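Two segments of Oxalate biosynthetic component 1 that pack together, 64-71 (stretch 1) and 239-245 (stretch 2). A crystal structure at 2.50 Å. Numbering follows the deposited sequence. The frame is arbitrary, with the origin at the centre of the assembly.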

# COMPACT_ATOMS: atom_id res chain seq x y z
N TYR A 64 18.99 10.72 32.86
CA TYR A 64 19.31 12.10 32.51
C TYR A 64 18.06 12.84 32.05
O TYR A 64 17.37 12.40 31.13
CB TYR A 64 20.38 12.16 31.42
CG TYR A 64 20.82 13.57 31.06
CD1 TYR A 64 21.76 14.24 31.82
CD2 TYR A 64 20.28 14.22 29.95
CE1 TYR A 64 22.16 15.53 31.50
CE2 TYR A 64 20.67 15.50 29.62
CZ TYR A 64 21.61 16.15 30.39
OH TYR A 64 22.00 17.43 30.07
N GLY A 65 17.77 13.96 32.70
CA GLY A 65 16.70 14.85 32.27
C GLY A 65 15.38 14.71 33.00
O GLY A 65 14.39 15.33 32.61
N TYR A 66 15.35 13.92 34.07
CA TYR A 66 14.08 13.62 34.75
C TYR A 66 13.96 14.21 36.15
O TYR A 66 13.04 13.86 36.89
CB TYR A 66 13.88 12.10 34.82
CG TYR A 66 13.42 11.50 33.51
CD1 TYR A 66 12.07 11.48 33.18
CD2 TYR A 66 14.32 10.96 32.61
CE1 TYR A 66 11.64 10.94 31.99
CE2 TYR A 66 13.90 10.42 31.42
CZ TYR A 66 12.55 10.41 31.11
OH TYR A 66 12.12 9.87 29.92
N ASP A 67 14.88 15.11 36.50
CA ASP A 67 14.88 15.71 37.83
C ASP A 67 13.86 16.84 37.97
O ASP A 67 13.56 17.54 37.01
CB ASP A 67 16.28 16.25 38.17
CG ASP A 67 17.32 15.15 38.29
OD1 ASP A 67 17.01 14.10 38.89
OD2 ASP A 67 18.44 15.33 37.77
N ALA A 68 13.33 16.98 39.17
CA ALA A 68 12.43 18.09 39.51
C ALA A 68 12.66 18.47 40.98
O ALA A 68 12.94 17.60 41.80
CB ALA A 68 10.98 17.70 39.27
N PRO A 69 12.54 19.76 41.31
CA PRO A 69 12.82 20.17 42.69
C PRO A 69 11.79 19.60 43.66
O PRO A 69 10.63 19.43 43.30
CB PRO A 69 12.73 21.69 42.63
CG PRO A 69 11.82 21.97 41.49
CD PRO A 69 12.09 20.89 40.48
N ILE A 70 12.22 19.31 44.88
CA ILE A 70 11.32 18.79 45.90
C ILE A 70 11.10 19.82 46.99
O ILE A 70 12.00 20.10 47.78
CB ILE A 70 11.87 17.50 46.53
CG1 ILE A 70 12.20 16.47 45.46
CG2 ILE A 70 10.86 16.94 47.52
CD1 ILE A 70 12.81 15.20 46.00
N ASP A 71 9.90 20.38 47.04
CA ASP A 71 9.53 21.30 48.11
C ASP A 71 8.77 20.53 49.18
O ASP A 71 7.65 20.09 48.95
CB ASP A 71 8.68 22.46 47.57
CG ASP A 71 8.65 23.65 48.51
OD1 ASP A 71 8.99 23.48 49.71
OD2 ASP A 71 8.29 24.76 48.06
N ILE A 239 5.30 11.85 41.04
CA ILE A 239 6.31 11.39 41.98
C ILE A 239 7.27 12.53 42.35
O ILE A 239 7.77 13.23 41.47
CB ILE A 239 7.12 10.21 41.40
CG1 ILE A 239 6.17 9.14 40.85
CG2 ILE A 239 8.04 9.61 42.45
CD1 ILE A 239 5.32 8.46 41.90
N PRO A 240 7.51 12.72 43.66
CA PRO A 240 8.45 13.76 44.11
C PRO A 240 9.83 13.61 43.50
O PRO A 240 10.40 12.52 43.52
CB PRO A 240 8.50 13.55 45.63
CG PRO A 240 7.19 12.91 45.96
CD PRO A 240 6.85 12.04 44.78
N GLY A 241 10.37 14.70 42.94
CA GLY A 241 11.70 14.69 42.37
C GLY A 241 11.76 14.24 40.92
O GLY A 241 12.84 14.22 40.32
N LEU A 242 10.62 13.87 40.35
CA LEU A 242 10.56 13.44 38.96
C LEU A 242 9.70 14.39 38.12
O LEU A 242 8.56 14.69 38.48
CB LEU A 242 10.02 12.02 38.86
CG LEU A 242 10.93 10.93 39.42
CD1 LEU A 242 10.25 9.57 39.37
CD2 LEU A 242 12.25 10.89 38.65
N ASN A 243 10.25 14.87 37.01
CA ASN A 243 9.54 15.84 36.18
C ASN A 243 8.60 15.18 35.16
O ASN A 243 8.00 15.87 34.34
CB ASN A 243 10.53 16.76 35.45
CG ASN A 243 11.48 16.01 34.53
OD1 ASN A 243 11.17 14.92 34.03
ND2 ASN A 243 12.65 16.60 34.29
N THR A 244 8.50 13.86 35.22
CA THR A 244 7.57 13.13 34.37
C THR A 244 6.72 12.18 35.19
O THR A 244 7.25 11.32 35.90
CB THR A 244 8.31 12.34 33.27
OG1 THR A 244 9.07 13.24 32.45
CG2 THR A 244 7.33 11.58 32.40
N PRO A 245 5.39 12.33 35.11
CA PRO A 245 4.48 11.50 35.89
C PRO A 245 4.39 10.07 35.37
O PRO A 245 4.72 9.82 34.21
CB PRO A 245 3.13 12.21 35.73
CG PRO A 245 3.23 12.87 34.39
CD PRO A 245 4.67 13.30 34.26
O HOH W 1 15.11 12.57 39.53

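How do the two backbones meet? Both segments are largely irregular, yet they lie side by side long enough to form a single beta bridge between Asp-67 and Leu-242, whose CA atoms are 5.0 Å apart. Asn-243 N donates to Tyr-66 O at 3.0 Å with a favourable angle of 159°, whereas Ala-68 N reaches Gly-241 O at the same 3.0 Å but with a bent angle, making a weak hydrogen bond. The two carbonyls also collect CA-H...O contacts: Leu-242 CA lies 3.3 Å from Tyr-66 O, and Asp-67 CA lies 3.5 Å from Gly-241 O. Beyond the bridge, Gly-241 CA approaches Ala-68 O to 3.2 Å.

What brings Gly-241 so close? A type II beta turn runs from Ile-239 to Leu-242, closed by Leu-242 N donating to Ile-239 O at 3.1 Å. Gly-241 takes the third position with phi near 86°, where a CB would be jammed against the preceding carbonyl oxygen and would also sit tightly against Ile-70 CD1. The bare glycine lets Ile-70 pack over the turn, its CG1 3.6 Å from Gly-241 N. Water 1 adds a link at the carbonyl, donating to Gly-241 O at 2.9 Å and to Asp-67 OD1 at 2.5 Å; the Asp-67 side chain thus joins the contact through water although its CA-to-CB bond points away.

Which side chain hydrogen-bonds directly across the contact? Asn-243 points toward stretch 1, and its amide ND2 donates to Gly-65 O in a short, almost linear hydrogen bond of 2.7 Å. With its backbone N bound to Tyr-66 O, the residue grips two successive carbonyls, one through the side chain and one through the main chain. Its OD1 accepts from Thr-244 OG1 at 3.1 Å and is also bonded elsewhere in the structure, so both ends of the carboxamide are used.

How is the remaining space filled? Tyr-66 is buried, and its ring lies beside Asn-243 and Thr-244: CD1 comes within 3.7 Å of Asn-243 OD1, and CE1 within 3.5 Å of Thr-244 OG1, both approached obliquely. Tyr-66 CB also lies 4.3 Å from Leu-242 CD2, a modest apolar contact. Ala-68 points toward stretch 2, and its small methyl fits close to the backbone, with CB 3.7 Å from Leu-242 C and 3.7 Å from Asn-243 N. Altogether 431 Å² is buried, counting both sides.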